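Local coordinates for protein ATP-dependent RNA helicase HrpB (Escherichia coli, PDB 6EUD) that hydrolyses ATP to ADP and phosphate as a DExH-box NTPase of the RNA helicase type and binds single-stranded RNA, at residues I720-M734 / I746-P760. Numbering follows the deposited sequence.
Sequences IRYHEDNPPALAVRM and IAQGRVPLVLELLSP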
ATOM      1  N   ILE A 720     -19.189  34.170 -25.912  1.00 27.36           N
ATOM      2  CA  ILE A 720     -19.663  33.206 -24.943  1.00 31.81           C
ATOM      3  C   ILE A 720     -18.808  33.306 -23.671  1.00 31.34           C
ATOM      4  O   ILE A 720     -17.588  33.401 -23.749  1.00 30.59           O
ATOM      5  CB  ILE A 720     -19.609  31.793 -25.519  1.00 31.16           C
ATOM      6  CG1 ILE A 720     -20.556  31.675 -26.726  1.00 33.11           C
ATOM      7  CG2 ILE A 720     -19.913  30.764 -24.448  1.00 30.95           C
ATOM      8  CD1 ILE A 720     -20.605  30.267 -27.333  1.00 27.21           C
ATOM      9  N   ARG A 721     -19.450  33.305 -22.512  1.00 32.10           N
ATOM     10  CA  ARG A 721     -18.755  33.450 -21.245  1.00 31.11           C
ATOM     11  C   ARG A 721     -18.649  32.083 -20.577  1.00 34.38           C
ATOM     12  O   ARG A 721     -19.633  31.536 -20.064  1.00 37.18           O
ATOM     13  CB  ARG A 721     -19.491  34.460 -20.339  1.00 36.18           C
ATOM     14  CG  ARG A 721     -18.706  34.948 -19.106  1.00 41.58           C
ATOM     15  CD  ARG A 721     -19.644  35.210 -17.898  1.00 55.26           C
ATOM     16  NE  ARG A 721     -20.814  35.972 -18.315  1.00 56.94           N
ATOM     17  CZ  ARG A 721     -22.032  35.849 -17.798  1.00 56.28           C
ATOM     18  NH1 ARG A 721     -22.280  34.984 -16.820  1.00 49.97           N
ATOM     19  NH2 ARG A 721     -23.011  36.594 -18.280  1.00 59.13           N
ATOM     20  N   TYR A 722     -17.460  31.502 -20.611  1.00 32.06           N
ATOM     21  CA  TYR A 722     -17.295  30.197 -19.995  1.00 25.37           C
ATOM     22  C   TYR A 722     -16.958  30.346 -18.526  1.00 26.91           C
ATOM     23  O   TYR A 722     -16.506  31.400 -18.068  1.00 30.40           O
ATOM     24  CB  TYR A 722     -16.213  29.388 -20.708  1.00 29.31           C
ATOM     25  CG  TYR A 722     -16.581  29.022 -22.125  1.00 29.40           C
ATOM     26  CD1 TYR A 722     -17.235  27.832 -22.409  1.00 29.81           C
ATOM     27  CD2 TYR A 722     -16.305  29.892 -23.178  1.00 32.75           C
ATOM     28  CE1 TYR A 722     -17.579  27.510 -23.711  1.00 29.00           C
ATOM     29  CE2 TYR A 722     -16.632  29.574 -24.468  1.00 29.57           C
ATOM     30  CZ  TYR A 722     -17.269  28.385 -24.727  1.00 28.19           C
ATOM     31  OH  TYR A 722     -17.603  28.078 -26.008  1.00 31.68           O
ATOM     32  N   HIS A 723     -17.193  29.270 -17.798  1.00 26.93           N
ATOM     33  CA  HIS A 723     -17.014  29.245 -16.371  1.00 29.79           C
ATOM     34  C   HIS A 723     -16.656  27.817 -15.965  1.00 34.76           C
ATOM     35  O   HIS A 723     -17.071  26.855 -16.629  1.00 34.14           O
ATOM     36  CB  HIS A 723     -18.280  29.727 -15.673  1.00 31.98           C
ATOM     37  CG  HIS A 723     -18.110  29.956 -14.209  1.00 38.10           C
ATOM     38  ND1 HIS A 723     -18.178  28.932 -13.287  1.00 40.87           N
ATOM     39  CD2 HIS A 723     -17.875  31.087 -13.502  1.00 38.23           C
ATOM     40  CE1 HIS A 723     -17.992  29.426 -12.074  1.00 42.74           C
ATOM     41  NE2 HIS A 723     -17.809  30.727 -12.176  1.00 40.50           N
ATOM     42  N   GLU A 724     -15.889  27.670 -14.886  1.00 39.38           N
ATOM     43  CA  GLU A 724     -15.438  26.341 -14.465  1.00 42.31           C
ATOM     44  C   GLU A 724     -16.620  25.468 -14.078  1.00 37.58           C
ATOM     45  O   GLU A 724     -16.600  24.269 -14.352  1.00 38.76           O
ATOM     46  CB  GLU A 724     -14.414  26.423 -13.309  1.00 49.25           C
ATOM     47  CG  GLU A 724     -14.917  27.012 -12.005  1.00 62.22           C
ATOM     48  CD  GLU A 724     -14.618  28.508 -11.851  1.00 75.56           C
ATOM     49  OE1 GLU A 724     -14.177  29.158 -12.830  1.00 81.91           O
ATOM     50  OE2 GLU A 724     -14.829  29.036 -10.733  1.00 78.09           O
ATOM     51  N   ASP A 725     -17.650  26.083 -13.485  1.00 32.31           N
ATOM     52  CA  ASP A 725     -18.811  25.371 -12.956  1.00 38.06           C
ATOM     53  C   ASP A 725     -20.147  25.764 -13.627  1.00 41.81           C
ATOM     54  O   ASP A 725     -20.967  24.896 -13.940  1.00 46.49           O
ATOM     55  CB  ASP A 725     -18.921  25.598 -11.434  1.00 45.34           C
ATOM     56  CG  ASP A 725     -17.791  24.929 -10.648  1.00 51.89           C
ATOM     57  OD1 ASP A 725     -17.368  23.807 -11.017  1.00 50.44           O
ATOM     58  OD2 ASP A 725     -17.312  25.541  -9.669  1.00 55.78           O
ATOM     59  N   ASN A 726     -20.386  27.058 -13.817  1.00 36.33           N
ATOM     60  CA  ASN A 726     -21.666  27.518 -14.359  1.00 41.41           C
ATOM     61  C   ASN A 726     -21.811  27.173 -15.839  1.00 38.43           C
ATOM     62  O   ASN A 726     -20.811  27.050 -16.555  1.00 35.97           O
ATOM     63  CB  ASN A 726     -21.832  29.038 -14.178  1.00 47.03           C
ATOM     64  CG  ASN A 726     -21.734  29.480 -12.721  1.00 51.87           C
ATOM     65  OD1 ASN A 726     -22.042  28.723 -11.801  1.00 53.07           O
ATOM     66  ND2 ASN A 726     -21.304  30.723 -12.512  1.00 51.72           N
ATOM     67  N   PRO A 727     -23.060  27.017 -16.310  1.00 37.81           N
ATOM     68  CA  PRO A 727     -23.247  26.841 -17.757  1.00 36.56           C
ATOM     69  C   PRO A 727     -22.666  28.002 -18.570  1.00 35.54           C
ATOM     70  O   PRO A 727     -22.638  29.133 -18.093  1.00 34.52           O
ATOM     71  CB  PRO A 727     -24.773  26.760 -17.911  1.00 35.69           C
ATOM     72  CG  PRO A 727     -25.257  26.266 -16.568  1.00 38.00           C
ATOM     73  CD  PRO A 727     -24.328  26.910 -15.566  1.00 36.58           C
ATOM     74  N   PRO A 728     -22.196  27.720 -19.792  1.00 35.32           N
ATOM     75  CA  PRO A 728     -21.709  28.795 -20.662  1.00 34.21           C
ATOM     76  C   PRO A 728     -22.828  29.801 -20.946  1.00 32.40           C
ATOM     77  O   PRO A 728     -23.974  29.404 -21.235  1.00 31.68           O
ATOM     78  CB  PRO A 728     -21.270  28.056 -21.927  1.00 34.71           C
ATOM     79  CG  PRO A 728     -22.090  26.787 -21.917  1.00 33.66           C
ATOM     80  CD  PRO A 728     -22.292  26.425 -20.488  1.00 32.72           C
ATOM     81  N   ALA A 729     -22.510  31.088 -20.841  1.00 29.25           N
ATOM     82  CA  ALA A 729     -23.550  32.102 -20.946  1.00 33.93           C
ATOM     83  C   ALA A 729     -23.364  32.992 -22.170  1.00 33.77           C
ATOM     84  O   ALA A 729     -22.257  33.208 -22.661  1.00 36.91           O
ATOM     85  CB  ALA A 729     -23.597  32.941 -19.684  1.00 29.91           C
ATOM     86  N   LEU A 730     -24.465  33.522 -22.655  1.00 33.97           N
ATOM     87  CA  LEU A 730     -24.417  34.398 -23.807  1.00 33.71           C
ATOM     88  C   LEU A 730     -25.305  35.615 -23.579  1.00 35.30           C
ATOM     89  O   LEU A 730     -26.536  35.501 -23.587  1.00 38.92           O
ATOM     90  CB  LEU A 730     -24.865  33.641 -25.053  1.00 35.86           C
ATOM     91  CG  LEU A 730     -24.700  34.385 -26.368  1.00 35.93           C
ATOM     92  CD1 LEU A 730     -23.390  33.999 -27.039  1.00 35.48           C
ATOM     93  CD2 LEU A 730     -25.877  34.088 -27.238  1.00 32.39           C
ATOM     94  N   ALA A 731     -24.683  36.775 -23.375  1.00 33.91           N
ATOM     95  CA  ALA A 731     -25.417  38.015 -23.160  1.00 35.83           C
ATOM     96  C   ALA A 731     -25.725  38.653 -24.499  1.00 39.79           C
ATOM     97  O   ALA A 731     -24.816  39.076 -25.211  1.00 44.27           O
ATOM     98  CB  ALA A 731     -24.630  38.952 -22.284  1.00 32.80           C
ATOM     99  N   VAL A 732     -27.005  38.706 -24.850  1.00 33.69           N
ATOM    100  CA  VAL A 732     -27.402  39.144 -26.190  1.00 34.04           C
ATOM    101  C   VAL A 732     -28.724  39.898 -26.161  1.00 40.08           C
ATOM    102  O   VAL A 732     -29.641  39.519 -25.435  1.00 43.89           O
ATOM    103  CB  VAL A 732     -27.534  37.937 -27.169  1.00 41.74           C
ATOM    104  CG1 VAL A 732     -28.552  36.929 -26.649  1.00 42.26           C
ATOM    105  CG2 VAL A 732     -27.922  38.397 -28.557  1.00 41.67           C
ATOM    106  N   ARG A 733     -28.832  40.965 -26.943  1.00 40.01           N
ATOM    107  CA  ARG A 733     -30.111  41.658 -27.056  1.00 43.53           C
ATOM    108  C   ARG A 733     -31.153  40.708 -27.647  1.00 41.85           C
ATOM    109  O   ARG A 733     -30.916  40.048 -28.656  1.00 40.71           O
ATOM    110  CB  ARG A 733     -29.978  42.918 -27.908  1.00 46.00           C
ATOM    111  CG  ARG A 733     -29.062  43.970 -27.310  1.00 47.52           C
ATOM    112  CD  ARG A 733     -28.853  45.130 -28.270  1.00 50.50           C
ATOM    113  NE  ARG A 733     -28.225  44.677 -29.504  1.00 52.77           N
ATOM    114  CZ  ARG A 733     -28.055  45.433 -30.582  1.00 55.35           C
ATOM    115  NH1 ARG A 733     -28.461  46.698 -30.585  1.00 57.06           N
ATOM    116  NH2 ARG A 733     -27.470  44.922 -31.655  1.00 54.22           N
ATOM    117  N   MET A 734     -32.294  40.626 -26.981  1.00 46.52           N
ATOM    118  CA  MET A 734     -33.383  39.748 -27.382  1.00 45.68           C
ATOM    119  C   MET A 734     -33.735  39.920 -28.850  1.00 48.74           C
ATOM    120  O   MET A 734     -33.949  38.944 -29.559  1.00 50.72           O
ATOM    121  CB  MET A 734     -34.609  40.018 -26.518  1.00 45.88           C
ATOM    122  CG  MET A 734     -35.798  39.125 -26.822  1.00 48.00           C
ATOM    123  SD  MET A 734     -37.204  39.447 -25.734  1.00 59.48           S
ATOM    124  CE  MET A 734     -37.661  41.114 -26.198  1.00 51.74           C
ATOM    125  N   ILE A 746     -23.674  24.376 -27.872  1.00 31.64           N
ATOM    126  CA  ILE A 746     -22.301  24.125 -28.268  1.00 31.48           C
ATOM    127  C   ILE A 746     -21.933  22.692 -27.882  1.00 32.97           C
ATOM    128  O   ILE A 746     -22.808  21.932 -27.468  1.00 30.09           O
ATOM    129  CB  ILE A 746     -21.340  25.119 -27.603  1.00 31.39           C
ATOM    130  CG1 ILE A 746     -21.408  24.967 -26.081  1.00 28.21           C
ATOM    131  CG2 ILE A 746     -21.695  26.525 -28.006  1.00 28.08           C
ATOM    132  CD1 ILE A 746     -20.564  25.970 -25.347  1.00 30.90           C
ATOM    133  N   ALA A 747     -20.648  22.340 -28.005  1.00 30.23           N
ATOM    134  CA  ALA A 747     -20.133  21.037 -27.575  1.00 30.63           C
ATOM    135  C   ALA A 747     -20.869  19.878 -28.256  1.00 30.08           C
ATOM    136  O   ALA A 747     -21.453  19.033 -27.591  1.00 34.59           O
ATOM    137  CB  ALA A 747     -20.220  20.911 -26.035  1.00 30.57           C
ATOM    138  N   GLN A 748     -20.845  19.853 -29.589  1.00 30.70           N
ATOM    139  CA  GLN A 748     -21.539  18.833 -30.377  1.00 32.23           C
ATOM    140  C   GLN A 748     -23.013  18.714 -30.000  1.00 35.37           C
ATOM    141  O   GLN A 748     -23.555  17.607 -29.938  1.00 35.73           O
ATOM    142  CB  GLN A 748     -20.831  17.470 -30.227  1.00 32.63           C
ATOM    143  CG  GLN A 748     -19.376  17.520 -30.707  1.00 38.91           C
ATOM    144  CD  GLN A 748     -18.636  16.199 -30.596  1.00 43.24           C
ATOM    145  OE1 GLN A 748     -19.232  15.147 -30.354  1.00 52.35           O
ATOM    146  NE2 GLN A 748     -17.317  16.252 -30.755  1.00 42.25           N
ATOM    147  N   GLY A 749     -23.659  19.852 -29.733  1.00 36.34           N
ATOM    148  CA  GLY A 749     -25.087  19.849 -29.412  1.00 33.84           C
ATOM    149  C   GLY A 749     -25.463  19.410 -28.000  1.00 33.94           C
ATOM    150  O   GLY A 749     -26.626  19.249 -27.678  1.00 41.43           O
ATOM    151  N   ARG A 750     -24.469  19.246 -27.140  1.00 35.75           N
ATOM    152  CA  ARG A 750     -24.687  18.694 -25.805  1.00 37.05           C
ATOM    153  C   ARG A 750     -25.051  19.718 -24.723  1.00 35.56           C
ATOM    154  O   ARG A 750     -25.625  19.365 -23.688  1.00 35.22           O
ATOM    155  CB  ARG A 750     -23.437  17.931 -25.371  1.00 32.34           C
ATOM    156  CG  ARG A 750     -23.185  16.659 -26.163  1.00 33.27           C
ATOM    157  CD  ARG A 750     -21.812  16.047 -25.836  1.00 33.12           C
ATOM    158  NE  ARG A 750     -21.551  14.904 -26.706  1.00 34.82           N
ATOM    159  CZ  ARG A 750     -20.422  14.202 -26.729  1.00 37.03           C
ATOM    160  NH1 ARG A 750     -19.415  14.495 -25.906  1.00 34.85           N
ATOM    161  NH2 ARG A 750     -20.304  13.190 -27.574  1.00 34.49           N
ATOM    162  N   VAL A 751     -24.696  20.975 -24.944  1.00 31.54           N
ATOM    163  CA  VAL A 751     -24.818  21.975 -23.905  1.00 31.06           C
ATOM    164  C   VAL A 751     -25.500  23.230 -24.412  1.00 31.20           C
ATOM    165  O   VAL A 751     -24.928  23.987 -25.191  1.00 31.46           O
ATOM    166  CB  VAL A 751     -23.431  22.356 -23.334  1.00 35.04           C
ATOM    167  CG1 VAL A 751     -23.571  23.446 -22.258  1.00 29.35           C
ATOM    168  CG2 VAL A 751     -22.721  21.122 -22.779  1.00 31.22           C
ATOM    169  N   PRO A 752     -26.722  23.479 -23.944  1.00 34.02           N
ATOM    170  CA  PRO A 752     -27.390  24.713 -24.376  1.00 33.74           C
ATOM    171  C   PRO A 752     -26.752  25.931 -23.715  1.00 36.55           C
ATOM    172  O   PRO A 752     -26.331  25.860 -22.557  1.00 40.62           O
ATOM    173  CB  PRO A 752     -28.842  24.507 -23.929  1.00 34.11           C
ATOM    174  CG  PRO A 752     -28.735  23.546 -22.741  1.00 35.47           C
ATOM    175  CD  PRO A 752     -27.503  22.708 -22.957  1.00 34.46           C
ATOM    176  N   LEU A 753     -26.642  27.025 -24.461  1.00 34.04           N
ATOM    177  CA  LEU A 753     -26.157  28.282 -23.902  1.00 33.36           C
ATOM    178  C   LEU A 753     -27.205  28.922 -23.002  1.00 31.63           C
ATOM    179  O   LEU A 753     -28.385  28.964 -23.330  1.00 32.73           O
ATOM    180  CB  LEU A 753     -25.760  29.252 -25.021  1.00 30.23           C
ATOM    181  CG  LEU A 753     -24.552  28.776 -25.822  1.00 32.54           C
ATOM    182  CD1 LEU A 753     -24.300  29.720 -26.941  1.00 31.99           C
ATOM    183  CD2 LEU A 753     -23.321  28.689 -24.930  1.00 29.42           C
ATOM    184  N   VAL A 754     -26.785  29.413 -21.852  1.00 33.03           N
ATOM    185  CA  VAL A 754     -27.711  30.185 -21.047  1.00 33.36           C
ATOM    186  C   VAL A 754     -27.757  31.565 -21.681  1.00 36.21           C
ATOM    187  O   VAL A 754     -26.735  32.243 -21.753  1.00 34.61           O
ATOM    188  CB  VAL A 754     -27.301  30.271 -19.553  1.00 35.12           C
ATOM    189  CG1 VAL A 754     -28.190  31.256 -18.818  1.00 34.79           C
ATOM    190  CG2 VAL A 754     -27.361  28.894 -18.887  1.00 33.26           C
ATOM    191  N   LEU A 755     -28.935  31.950 -22.169  1.00 33.61           N
ATOM    192  CA  LEU A 755     -29.122  33.227 -22.850  1.00 38.15           C
ATOM    193  C   LEU A 755     -29.492  34.303 -21.853  1.00 38.93           C
ATOM    194  O   LEU A 755     -30.494  34.207 -21.142  1.00 39.16           O
ATOM    195  CB  LEU A 755     -30.216  33.139 -23.915  1.00 34.68           C
ATOM    196  CG  LEU A 755     -30.092  32.099 -25.024  1.00 40.34           C
ATOM    197  CD1 LEU A 755     -31.235  32.270 -26.031  1.00 35.36           C
ATOM    198  CD2 LEU A 755     -28.737  32.259 -25.691  1.00 36.64           C
ATOM    199  N   GLU A 756     -28.674  35.336 -21.794  1.00 41.11           N
ATOM    200  CA  GLU A 756     -29.040  36.491 -21.007  1.00 41.19           C
ATOM    201  C   GLU A 756     -29.634  37.523 -21.950  1.00 40.51           C
ATOM    202  O   GLU A 756     -28.934  38.322 -22.566  1.00 44.41           O
ATOM    203  CB  GLU A 756     -27.829  36.991 -20.237  1.00 44.18           C
ATOM    204  CG  GLU A 756     -27.353  35.936 -19.206  1.00 65.48           C
ATOM    205  CD  GLU A 756     -25.953  36.209 -18.646  1.00 64.92           C
ATOM    206  OE1 GLU A 756     -25.053  36.619 -19.412  1.00 64.77           O
ATOM    207  OE2 GLU A 756     -25.751  36.033 -17.426  1.00 65.63           O
ATOM    208  N   LEU A 757     -30.951  37.454 -22.083  1.00 41.96           N
ATOM    209  CA  LEU A 757     -31.683  38.248 -23.053  1.00 43.58           C
ATOM    210  C   LEU A 757     -31.859  39.673 -22.574  1.00 46.26           C
ATOM    211  O   LEU A 757     -32.401  39.920 -21.502  1.00 47.39           O
ATOM    212  CB  LEU A 757     -33.036  37.608 -23.345  1.00 45.70           C
ATOM    213  CG  LEU A 757     -32.916  36.233 -24.003  1.00 46.50           C
ATOM    214  CD1 LEU A 757     -34.276  35.614 -24.311  1.00 46.72           C
ATOM    215  CD2 LEU A 757     -32.096  36.376 -25.271  1.00 46.57           C
ATOM    216  N   LEU A 758     -31.396  40.610 -23.387  1.00 45.26           N
ATOM    217  CA  LEU A 758     -31.312  42.004 -22.986  1.00 43.60           C
ATOM    218  C   LEU A 758     -32.235  42.865 -23.829  1.00 47.84           C
ATOM    219  O   LEU A 758     -32.673  42.458 -24.904  1.00 50.39           O
ATOM    220  CB  LEU A 758     -29.867  42.494 -23.105  1.00 39.05           C
ATOM    221  CG  LEU A 758     -28.783  41.571 -22.531  1.00 41.88           C
ATOM    222  CD1 LEU A 758     -27.413  41.972 -23.063  1.00 41.02           C
ATOM    223  CD2 LEU A 758     -28.755  41.560 -21.005  1.00 39.87           C
ATOM    224  N   SER A 759     -32.534  44.051 -23.319  1.00 46.86           N
ATOM    225  CA  SER A 759     -33.248  45.087 -24.058  1.00 52.73           C
ATOM    226  C   SER A 759     -32.294  45.880 -24.974  1.00 56.09           C
ATOM    227  O   SER A 759     -31.079  45.708 -24.887  1.00 55.20           O
ATOM    228  CB  SER A 759     -33.928  46.011 -23.053  1.00 55.90           C
ATOM    229  OG  SER A 759     -32.953  46.837 -22.437  1.00 55.84           O
ATOM    230  N   PRO A 760     -32.832  46.761 -25.846  1.00 60.47           N
ATOM    231  CA  PRO A 760     -31.972  47.645 -26.644  1.00 58.23           C
ATOM    232  C   PRO A 760     -30.938  48.398 -25.840  1.00 54.98           C
ATOM    233  O   PRO A 760     -29.883  48.730 -26.369  1.00 54.77           O
ATOM    234  CB  PRO A 760     -32.964  48.634 -27.241  1.00 59.86           C
ATOM    235  CG  PRO A 760     -34.186  47.827 -27.433  1.00 60.40           C
ATOM    236  CD  PRO A 760     -34.244  46.908 -26.245  1.00 60.84           C
TER
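The guanidinium of Arg721 meets Glu756 at its edge, where OE2 lies in plane. Arg721 NH2 donates to Glu756 OE2 at 2.9 Å, within a salt bridge; the places of Arg721 NH2 and Glu756 OE1 are less sure, so its exact geometry is doubtful. The guanidinium and carboxylate planes are 42° apart. Ala729 CB packs on one guanidinium face, off toward the rim. The Tyr722 ring carries Ile720 CG2 on one face, also near the rim. Ile746 CD1 approaches that ring obliquely, 3.7 Å from Tyr722 CE1. With chi1 at 61°, Ile746 CG1 sits between the backbone N and carbonyl carbon, and from there carries CD1 to the Tyr722 ring and to Pro728 CG.

Strands 729-733 and 754-758 run parallel, their axes 25° apart. Six backbone hydrogen bonds join the two segments in alternation, from Val754 N to Pro728 O (2.9 Å) through to Met734 N to Leu758 O (2.8 Å), the first and last made just beyond the ends of strand 729-733. On one face of this pair, Leu730 and Leu755 lie side by side with CD2 of each 3.7 Å apart. Val732 CG1 and Leu757 CD2 repeat this at 3.8 Å. The other face holds Ala729, Val754, Ala731 and Glu756. Leu758 lays CD1 against the backbone of Val732, 3.7 Å from its N, and near Ala731 CB. Shortening Leu758 to an alanine takes away CG and both methyls, and is likely to open a gap beside Ala731 CB and the Val732 backbone.

At the other end, Pro728 packs crosswise on Leu753 CD2 and touches Val751 CG1. The pair is central in a mixed sheet in the C-terminal region of HrpB, far from the ATP site. Strand 717-721 flanks 729-733 antiparallel, and strand 764-768 flanks 751-758 likewise. Trp646 of helix 631-646 touches Pro728 and Val751, while helix 779-789 packs on Met734 and Ser759.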